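Local coordinates for nucleoplasmin-like protein (Drosophila melanogaster, PDB 1NLQ), which binds core histones and takes part in the ATP-facilitated assembly of regularly spaced nucleosomal arrays, and is represented here by its N-terminal core domain, at residues A[19-24]-A[83-88]; A[34-39]-A[74-79]; A[49-54]-A[95-100]. All blocks are in the same frame, centred on the assembly; numbering follows the deposited sequence.

Contact 1 of 3, residues A[19-24]-A[83-88]; sequences TWDVDE and ESKVTF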
loop_
_atom_site.group_PDB
_atom_site.type_symbol
_atom_site.label_atom_id
_atom_site.label_comp_id
_atom_site.label_asym_id
_atom_site.label_seq_id
_atom_site.Cartn_x
_atom_site.Cartn_y
_atom_site.Cartn_z
ATOM N N THR A 19 -7.717 -20.315 -12.252
ATOM C CA THR A 19 -9.099 -19.891 -12.151
ATOM C C THR A 19 -9.634 -20.077 -10.742
ATOM O O THR A 19 -9.368 -21.087 -10.089
ATOM C CB THR A 19 -10.007 -20.684 -13.124
ATOM O OG1 THR A 19 -9.609 -20.431 -14.477
ATOM C CG2 THR A 19 -11.461 -20.271 -12.944
ATOM N N TRP A 20 -10.373 -19.080 -10.273
ATOM C CA TRP A 20 -10.993 -19.135 -8.958
ATOM C C TRP A 20 -12.485 -19.269 -9.228
ATOM O O TRP A 20 -13.082 -18.434 -9.905
ATOM C CB TRP A 20 -10.736 -17.852 -8.163
ATOM C CG TRP A 20 -11.422 -17.848 -6.815
ATOM C CD1 TRP A 20 -11.106 -18.621 -5.731
ATOM C CD2 TRP A 20 -12.536 -17.038 -6.416
ATOM N NE1 TRP A 20 -11.952 -18.340 -4.680
ATOM C CE2 TRP A 20 -12.838 -17.372 -5.074
ATOM C CE3 TRP A 20 -13.305 -16.058 -7.058
ATOM C CZ2 TRP A 20 -13.880 -16.762 -4.366
ATOM C CZ3 TRP A 20 -14.345 -15.449 -6.350
ATOM C CH2 TRP A 20 -14.619 -15.807 -5.014
ATOM N N ASP A 21 -13.086 -20.327 -8.715
ATOM C CA ASP A 21 -14.510 -20.522 -8.928
ATOM C C ASP A 21 -15.079 -21.428 -7.864
ATOM O O ASP A 21 -15.727 -22.435 -8.172
ATOM C CB ASP A 21 -14.767 -21.121 -10.302
ATOM C CG ASP A 21 -16.233 -21.116 -10.664
ATOM O OD1 ASP A 21 -16.556 -21.527 -11.793
ATOM O OD2 ASP A 21 -17.061 -20.699 -9.820
ATOM N N VAL A 22 -14.837 -21.036 -6.615
ATOM C CA VAL A 22 -15.286 -21.752 -5.431
ATOM C C VAL A 22 -16.743 -22.202 -5.446
ATOM O O VAL A 22 -17.651 -21.417 -5.156
ATOM C CB VAL A 22 -15.064 -20.886 -4.167
ATOM C CG1 VAL A 22 -15.660 -21.563 -2.942
ATOM C CG2 VAL A 22 -13.587 -20.644 -3.975
ATOM N N ASP A 23 -16.955 -23.477 -5.769
ATOM C CA ASP A 23 -18.293 -24.047 -5.793
ATOM C C ASP A 23 -19.175 -23.358 -6.832
ATOM O O ASP A 23 -20.253 -22.839 -6.517
ATOM C CB ASP A 23 -18.899 -23.943 -4.391
ATOM C CG ASP A 23 -18.170 -24.825 -3.392
ATOM O OD1 ASP A 23 -18.173 -24.510 -2.180
ATOM O OD2 ASP A 23 -17.590 -25.845 -3.839
ATOM N N GLU A 24 -18.684 -23.388 -8.071
ATOM C CA GLU A 24 -19.329 -22.816 -9.252
ATOM C C GLU A 24 -20.611 -22.018 -9.030
ATOM O O GLU A 24 -20.556 -20.872 -8.583
ATOM C CB GLU A 24 -19.571 -23.924 -10.293
ATOM N N GLU A 83 -18.791 -13.182 -5.814
ATOM C CA GLU A 83 -19.596 -14.215 -6.464
ATOM C C GLU A 83 -19.398 -14.269 -7.964
ATOM O O GLU A 83 -20.336 -14.035 -8.734
ATOM C CB GLU A 83 -21.081 -13.973 -6.171
ATOM C CG GLU A 83 -21.457 -14.170 -4.725
ATOM C CD GLU A 83 -22.916 -13.889 -4.460
ATOM O OE1 GLU A 83 -23.386 -14.227 -3.360
ATOM O OE2 GLU A 83 -23.591 -13.328 -5.347
ATOM N N SER A 84 -18.180 -14.569 -8.392
ATOM C CA SER A 84 -17.916 -14.646 -9.814
ATOM C C SER A 84 -16.718 -15.529 -10.100
ATOM O O SER A 84 -15.864 -15.742 -9.239
ATOM C CB SER A 84 -17.718 -13.236 -10.400
ATOM O OG SER A 84 -16.752 -12.488 -9.680
ATOM N N LYS A 85 -16.688 -16.079 -11.303
ATOM C CA LYS A 85 -15.585 -16.923 -11.717
ATOM C C LYS A 85 -14.480 -15.986 -12.184
ATOM O O LYS A 85 -14.688 -15.175 -13.095
ATOM C CB LYS A 85 -16.012 -17.837 -12.869
ATOM C CG LYS A 85 -14.930 -18.793 -13.298
ATOM C CD LYS A 85 -15.348 -19.610 -14.491
ATOM C CE LYS A 85 -14.204 -20.495 -14.964
ATOM N NZ LYS A 85 -14.453 -21.036 -16.324
ATOM N N VAL A 86 -13.309 -16.091 -11.566
ATOM C CA VAL A 86 -12.204 -15.221 -11.938
ATOM C C VAL A 86 -10.991 -15.979 -12.451
ATOM O O VAL A 86 -10.519 -16.911 -11.812
ATOM C CB VAL A 86 -11.762 -14.361 -10.742
ATOM C CG1 VAL A 86 -10.603 -13.470 -11.144
ATOM C CG2 VAL A 86 -12.922 -13.529 -10.249
ATOM N N THR A 87 -10.479 -15.574 -13.607
ATOM C CA THR A 87 -9.303 -16.241 -14.146
ATOM C C THR A 87 -8.142 -15.262 -14.288
ATOM O O THR A 87 -8.299 -14.196 -14.875
ATOM C CB THR A 87 -9.583 -16.845 -15.525
ATOM O OG1 THR A 87 -10.663 -17.786 -15.435
ATOM C CG2 THR A 87 -8.346 -17.566 -16.026
ATOM N N PHE A 88 -6.983 -15.626 -13.740
ATOM C CA PHE A 88 -5.785 -14.788 -13.816
ATOM C C PHE A 88 -4.866 -15.418 -14.843
ATOM O O PHE A 88 -4.632 -16.627 -14.804
ATOM C CB PHE A 88 -5.047 -14.742 -12.474
ATOM C CG PHE A 88 -5.869 -14.211 -11.344
ATOM C CD1 PHE A 88 -6.410 -15.077 -10.405
ATOM C CD2 PHE A 88 -6.101 -12.844 -11.211
ATOM C CE1 PHE A 88 -7.168 -14.604 -9.352
ATOM C CE2 PHE A 88 -6.859 -12.351 -10.159
ATOM C CZ PHE A 88 -7.397 -13.233 -9.223
#
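Thr-19 and Thr-87 face each other as a non-hydrogen-bonded antiparallel pair, and where the backbones make no bond their side chains supply one. OG1 of Thr-19 lies 3.0 Å from OG1 of Thr-87, a hydrogen bond in which either hydroxyl could be the donor. In both residues OG1 stands anti to the carbonyl carbon (chi1 -63° and -59°), which turns the two oxygens toward one another. The methyl of Thr-19 is engaged differently: CG2 presses against CE of Lys-85 at 3.4 Å, tighter than usual carbon packing. The extended Lys-85 chain then crosses Asp-21 obliquely, with CG of Lys-85 3.5 Å from OD1 of Asp-21. NZ of Lys-85 stays 5.0 Å from that same OD1 of Asp-21, so any attraction between the charges probably acts at a distance.

Trp-20 and Val-86 carry the other face. Their backbones form a hydrogen-bonded pair, Trp-20 N reaching Val-86 O at 2.7 Å in a nearly straight bond (173°), and Val-86 N returning to Trp-20 O. The indole turns its benzo edge to the valine, CE3 of Trp-20 lying 4.1 Å from CG2 of Val-86 near the ring plane. Farther round, CZ3 of Trp-20 approaches the carbonyl O of Ser-84 obliquely at 3.3 Å. The indole N-H is engaged elsewhere, with OD1 of Asn-103.

The contact joins strand 17-20, outermost of its sheet within this chain, to strand 86-92. Beyond the latter comes strand 48-55, whose Val-53 touches Val-86, while Trp-20 reaches across to Leu-32 of strand 31-39 in the facing sheet.

Contact 2 of 3, residues A[34-39]-A[74-79]; sequences IKQILL and AVNPDV
Asp-78 and Val-79 together face Ile-34 in a G1 beta bulge, the irregularity that interrupts strand 74-82 where it pairs with strand 31-39. Asp-78 has a positive phi (59°). Its N and that of Val-79 both turn to Ile-34 O, at 2.8 Å from Asp-78 N and 3.2 Å from Val-79 N; both bonds are weak. Ile-34 N answers with a straighter bond to Val-79 O. Beyond the bulge regular pairing resumes between Ile-37 and Val-75, bonded in both directions.

The side chains of Lys-35 and Asp-78 lie side by side, pointing the same way. A bend at chi2 (-67°) turns CD of the lysine, and NZ of Lys-35 meets OD1 of Asp-78 at 2.8 Å from above the carboxylate plane. The bridge is one link of a network running between chains: NZ also holds OD2 of Asp-78 of the second subunit, and OD2 of Asp-78 here is held by Lys-35 of the third.

Apolar contacts line the rest of the strand pair. CB of Ile-37 packs on CG2 of Val-75 at 3.7 Å, and CD1 of Ile-37 meets CG of Pro-77 at 4.1 Å, the two side chains crossing at about a right angle. On the opposite face CD1 of Leu-38 touches CB of Ala-74 at 3.7 Å. In this nucleoplasmin-family pentamer the bulged edge and its linked charges form part of the interface between subunits.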
loop_
_atom_site.group_PDB
_atom_site.type_symbol
_atom_site.label_atom_id
_atom_site.label_comp_id
_atom_site.label_asym_id
_atom_site.label_seq_id
_atom_site.Cartn_x
_atom_site.Cartn_y
_atom_site.Cartn_z
ATOM N N ILE A 34 -7.718 -9.803 -3.657
ATOM C CA ILE A 34 -6.327 -9.941 -4.069
ATOM C C ILE A 34 -5.520 -8.825 -3.433
ATOM O O ILE A 34 -5.697 -7.654 -3.762
ATOM C CB ILE A 34 -6.188 -9.885 -5.598
ATOM C CG1 ILE A 34 -6.934 -11.064 -6.229
ATOM C CG2 ILE A 34 -4.724 -9.927 -5.985
ATOM C CD1 ILE A 34 -6.553 -12.430 -5.663
ATOM N N LYS A 35 -4.635 -9.205 -2.514
ATOM C CA LYS A 35 -3.823 -8.247 -1.777
ATOM C C LYS A 35 -2.477 -7.911 -2.380
ATOM O O LYS A 35 -2.052 -6.763 -2.336
ATOM C CB LYS A 35 -3.596 -8.752 -0.351
ATOM C CG LYS A 35 -4.844 -8.812 0.511
ATOM C CD LYS A 35 -5.366 -7.417 0.775
ATOM C CE LYS A 35 -6.443 -7.399 1.850
ATOM N NZ LYS A 35 -6.826 -5.999 2.200
ATOM N N GLN A 36 -1.805 -8.913 -2.925
ATOM C CA GLN A 36 -0.476 -8.712 -3.478
ATOM C C GLN A 36 -0.171 -9.621 -4.662
ATOM O O GLN A 36 -0.602 -10.771 -4.712
ATOM C CB GLN A 36 0.558 -8.932 -2.352
ATOM C CG GLN A 36 2.017 -8.948 -2.778
ATOM C CD GLN A 36 2.970 -9.227 -1.615
ATOM O OE1 GLN A 36 3.550 -8.310 -1.041
ATOM N NE2 GLN A 36 3.123 -10.500 -1.262
ATOM N N ILE A 37 0.546 -9.070 -5.639
ATOM C CA ILE A 37 0.979 -9.816 -6.815
ATOM C C ILE A 37 2.465 -9.520 -6.831
ATOM O O ILE A 37 2.886 -8.377 -7.002
ATOM C CB ILE A 37 0.278 -9.338 -8.102
ATOM C CG1 ILE A 37 -1.229 -9.582 -7.968
ATOM C CG2 ILE A 37 0.803 -10.125 -9.299
ATOM C CD1 ILE A 37 -2.057 -9.205 -9.189
ATOM N N LEU A 38 3.245 -10.574 -6.639
ATOM C CA LEU A 38 4.687 -10.481 -6.503
ATOM C C LEU A 38 5.481 -11.214 -7.572
ATOM O O LEU A 38 5.144 -12.340 -7.937
ATOM C CB LEU A 38 5.031 -11.031 -5.117
ATOM C CG LEU A 38 6.460 -11.171 -4.600
ATOM C CD1 LEU A 38 7.111 -9.806 -4.413
ATOM C CD2 LEU A 38 6.395 -11.916 -3.273
ATOM N N LEU A 39 6.539 -10.566 -8.059
ATOM C CA LEU A 39 7.398 -11.142 -9.085
ATOM C C LEU A 39 8.502 -11.985 -8.439
ATOM O O LEU A 39 9.196 -11.529 -7.539
ATOM C CB LEU A 39 8.022 -10.024 -9.922
ATOM C CG LEU A 39 8.897 -10.469 -11.104
ATOM C CD1 LEU A 39 8.038 -11.160 -12.152
ATOM C CD2 LEU A 39 9.589 -9.253 -11.707
ATOM N N ALA A 74 6.548 -5.668 -7.036
ATOM C CA ALA A 74 5.221 -6.076 -6.611
ATOM C C ALA A 74 4.191 -4.961 -6.667
ATOM O O ALA A 74 4.529 -3.783 -6.697
ATOM C CB ALA A 74 5.292 -6.620 -5.173
ATOM N N VAL A 75 2.926 -5.357 -6.715
ATOM C CA VAL A 75 1.824 -4.409 -6.674
ATOM C C VAL A 75 0.859 -4.920 -5.604
ATOM O O VAL A 75 0.828 -6.115 -5.285
ATOM C CB VAL A 75 1.069 -4.267 -8.025
ATOM C CG1 VAL A 75 1.960 -3.586 -9.055
ATOM C CG2 VAL A 75 0.602 -5.628 -8.512
ATOM N N ASN A 76 0.091 -4.006 -5.031
ATOM C CA ASN A 76 -0.869 -4.344 -3.988
ATOM C C ASN A 76 -2.216 -3.819 -4.443
ATOM O O ASN A 76 -2.660 -2.759 -4.020
ATOM C CB ASN A 76 -0.448 -3.684 -2.678
ATOM C CG ASN A 76 0.879 -4.211 -2.168
ATOM O OD1 ASN A 76 0.948 -5.296 -1.599
ATOM N ND2 ASN A 76 1.947 -3.454 -2.391
ATOM N N PRO A 77 -2.890 -4.567 -5.322
ATOM C CA PRO A 77 -4.195 -4.155 -5.846
ATOM C C PRO A 77 -5.269 -3.903 -4.794
ATOM O O PRO A 77 -5.936 -2.863 -4.801
ATOM C CB PRO A 77 -4.577 -5.312 -6.774
ATOM C CG PRO A 77 -3.249 -5.889 -7.183
ATOM C CD PRO A 77 -2.486 -5.868 -5.883
ATOM N N ASP A 78 -5.422 -4.862 -3.884
ATOM C CA ASP A 78 -6.440 -4.802 -2.844
ATOM C C ASP A 78 -7.798 -4.713 -3.519
ATOM O O ASP A 78 -8.673 -3.959 -3.103
ATOM C CB ASP A 78 -6.241 -3.605 -1.903
ATOM C CG ASP A 78 -7.128 -3.691 -0.660
ATOM O OD1 ASP A 78 -7.500 -4.824 -0.282
ATOM O OD2 ASP A 78 -7.457 -2.642 -0.055
ATOM N N VAL A 79 -7.959 -5.489 -4.586
ATOM C CA VAL A 79 -9.216 -5.507 -5.312
ATOM C C VAL A 79 -10.008 -6.736 -4.925
ATOM O O VAL A 79 -9.462 -7.695 -4.387
ATOM C CB VAL A 79 -8.989 -5.520 -6.834
ATOM C CG1 VAL A 79 -8.296 -4.250 -7.259
ATOM C CG2 VAL A 79 -8.169 -6.736 -7.237
#

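Contact 3 of 3, residues A[49-54]-A[95-100]; sequences NVVEVN and GPVYIH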
loop_
_atom_site.group_PDB
_atom_site.type_symbol
_atom_site.label_atom_id
_atom_site.label_comp_id
_atom_site.label_asym_id
_atom_site.label_seq_id
_atom_site.Cartn_x
_atom_site.Cartn_y
_atom_site.Cartn_z
ATOM N N ASN A 49 6.303 -8.505 -16.940
ATOM C CA ASN A 49 5.447 -9.624 -16.584
ATOM C C ASN A 49 4.096 -8.998 -16.313
ATOM O O ASN A 49 3.966 -8.152 -15.433
ATOM C CB ASN A 49 5.981 -10.337 -15.343
ATOM C CG ASN A 49 6.991 -11.415 -15.688
ATOM O OD1 ASN A 49 6.663 -12.601 -15.705
ATOM N ND2 ASN A 49 8.216 -11.005 -15.981
ATOM N N VAL A 50 3.097 -9.410 -17.082
ATOM C CA VAL A 50 1.761 -8.851 -16.959
ATOM C C VAL A 50 0.717 -9.909 -16.653
ATOM O O VAL A 50 0.630 -10.924 -17.344
ATOM C CB VAL A 50 1.365 -8.119 -18.268
ATOM C CG1 VAL A 50 -0.023 -7.505 -18.140
ATOM C CG2 VAL A 50 2.401 -7.053 -18.578
ATOM N N VAL A 51 -0.063 -9.663 -15.607
ATOM C CA VAL A 51 -1.128 -10.569 -15.200
ATOM C C VAL A 51 -2.444 -9.908 -15.575
ATOM O O VAL A 51 -2.677 -8.749 -15.256
ATOM C CB VAL A 51 -1.118 -10.824 -13.679
ATOM C CG1 VAL A 51 -2.286 -11.718 -13.286
ATOM C CG2 VAL A 51 0.196 -11.463 -13.266
ATOM N N GLU A 52 -3.292 -10.644 -16.272
ATOM C CA GLU A 52 -4.579 -10.120 -16.689
ATOM C C GLU A 52 -5.668 -10.855 -15.935
ATOM O O GLU A 52 -5.596 -12.072 -15.768
ATOM C CB GLU A 52 -4.766 -10.342 -18.184
ATOM C CG GLU A 52 -6.122 -9.911 -18.697
ATOM C CD GLU A 52 -6.454 -10.561 -20.014
ATOM O OE1 GLU A 52 -5.827 -10.216 -21.038
ATOM O OE2 GLU A 52 -7.344 -11.433 -20.013
ATOM N N VAL A 53 -6.671 -10.125 -15.464
ATOM C CA VAL A 53 -7.763 -10.756 -14.747
ATOM C C VAL A 53 -8.965 -10.821 -15.683
ATOM O O VAL A 53 -9.198 -9.909 -16.475
ATOM C CB VAL A 53 -8.132 -9.980 -13.442
ATOM C CG1 VAL A 53 -8.738 -8.631 -13.769
ATOM C CG2 VAL A 53 -9.112 -10.796 -12.616
ATOM N N ASN A 54 -9.704 -11.924 -15.606
ATOM C CA ASN A 54 -10.877 -12.118 -16.445
ATOM C C ASN A 54 -12.090 -12.530 -15.632
ATOM O O ASN A 54 -12.025 -13.454 -14.829
ATOM C CB ASN A 54 -10.627 -13.207 -17.490
ATOM C CG ASN A 54 -9.520 -12.852 -18.449
ATOM O OD1 ASN A 54 -8.334 -13.075 -18.171
ATOM N ND2 ASN A 54 -9.894 -12.277 -19.586
ATOM N N GLY A 95 7.457 -15.202 -15.723
ATOM C CA GLY A 95 7.330 -15.337 -14.286
ATOM C C GLY A 95 8.567 -15.918 -13.620
ATOM O O GLY A 95 9.673 -15.777 -14.129
ATOM N N PRO A 96 8.405 -16.591 -12.473
ATOM C CA PRO A 96 7.106 -16.798 -11.831
ATOM C C PRO A 96 6.507 -15.548 -11.194
ATOM O O PRO A 96 7.212 -14.595 -10.866
ATOM C CB PRO A 96 7.397 -17.891 -10.803
ATOM C CG PRO A 96 8.823 -17.644 -10.443
ATOM C CD PRO A 96 9.481 -17.291 -11.743
ATOM N N VAL A 97 5.186 -15.566 -11.060
ATOM C CA VAL A 97 4.454 -14.480 -10.432
ATOM C C VAL A 97 3.534 -15.119 -9.393
ATOM O O VAL A 97 2.864 -16.118 -9.671
ATOM C CB VAL A 97 3.610 -13.690 -11.455
ATOM C CG1 VAL A 97 2.768 -12.638 -10.737
ATOM C CG2 VAL A 97 4.527 -13.025 -12.463
ATOM N N TYR A 98 3.515 -14.559 -8.191
ATOM C CA TYR A 98 2.683 -15.096 -7.129
ATOM C C TYR A 98 1.505 -14.162 -6.847
ATOM O O TYR A 98 1.664 -12.944 -6.800
ATOM C CB TYR A 98 3.516 -15.280 -5.854
ATOM C CG TYR A 98 4.886 -15.869 -6.097
ATOM C CD1 TYR A 98 6.038 -15.094 -5.932
ATOM C CD2 TYR A 98 5.038 -17.199 -6.497
ATOM C CE1 TYR A 98 7.303 -15.629 -6.155
ATOM C CE2 TYR A 98 6.307 -17.737 -6.724
ATOM C CZ TYR A 98 7.425 -16.947 -6.553
ATOM O OH TYR A 98 8.676 -17.479 -6.795
ATOM N N ILE A 99 0.324 -14.741 -6.668
ATOM C CA ILE A 99 -0.871 -13.955 -6.372
ATOM C C ILE A 99 -1.321 -14.323 -4.962
ATOM O O ILE A 99 -1.566 -15.499 -4.673
ATOM C CB ILE A 99 -2.002 -14.258 -7.383
ATOM C CG1 ILE A 99 -1.541 -13.891 -8.796
ATOM C CG2 ILE A 99 -3.246 -13.465 -7.031
ATOM C CD1 ILE A 99 -2.522 -14.277 -9.893
ATOM N N HIS A 100 -1.408 -13.326 -4.084
ATOM C CA HIS A 100 -1.804 -13.548 -2.695
ATOM C C HIS A 100 -3.073 -12.800 -2.304
ATOM O O HIS A 100 -3.315 -11.682 -2.754
ATOM C CB HIS A 100 -0.692 -13.102 -1.746
ATOM C CG HIS A 100 0.653 -13.673 -2.068
ATOM N ND1 HIS A 100 1.740 -12.880 -2.360
ATOM C CD2 HIS A 100 1.093 -14.953 -2.123
ATOM C CE1 HIS A 100 2.794 -13.646 -2.583
ATOM N NE2 HIS A 100 2.428 -14.907 -2.446
#
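Asn-49 and Gly-95 supply the hydrogen bond of this contact. Gly-95 N donates to OD1 of Asn-49 at 2.7 Å, lying in the plane of the side-chain carbonyl, although the angle at the hydrogen is bent to 133°. CG2 of Val-97 lies against the same amide oxygen, 3.9 Å from OD1 of Asn-49. On the same amide ND2 is held by the carbonyl O of Glu-47, so both ends of the group are fixed and its rotation is restrained. Gly-95 itself has a positive phi and precedes a cis peptide bond to Pro-96, in the turn that leads into strand 97-104. An alanine in place of Asn-49 would probably leave Gly-95 N and Glu-47 O without these mates and the turn less firmly held.

The remaining contacts are apolar. Val-51 and Val-97 slide past each other in opposite directions, CG2 of Val-51 meeting CG1 of Val-97 at 3.8 Å. The other methyl, CG1 of Val-51, approaches CD1 of Ile-99 at 4.3 Å.

The axes of strands 49-54 and 97-100 pass 9.4 Å apart, with their directions 39° from parallel. This spacing, with side chains meeting between them and no backbone bonds across the two segments, is that of two sheets packed face to face in a beta sandwich, here the jelly roll of the nucleoplasmin core.

Overall arrangement
From the N terminus, the chain passes through strand 4-11 and reaches 19-24, the first half of contact 1, whose loop closes only at 83-88. Contact 2 is nested wholly inside that loop, pairing 34-39 with 74-79. Contact 3 starts inside both loops, at 49-54, and ends beyond them at 95-100, so it crosses contacts 1 and 2. Contacts 1 and 2 each join neighbouring strands within a different sheet, whereas contact 3 binds the sheets face to face. Phe-88 of contact 1 touches Ile-34 of contact 2 and Ile-99 of contact 3, and Ile-37 packs on Val-97, drawing all three into one interior between the sheets.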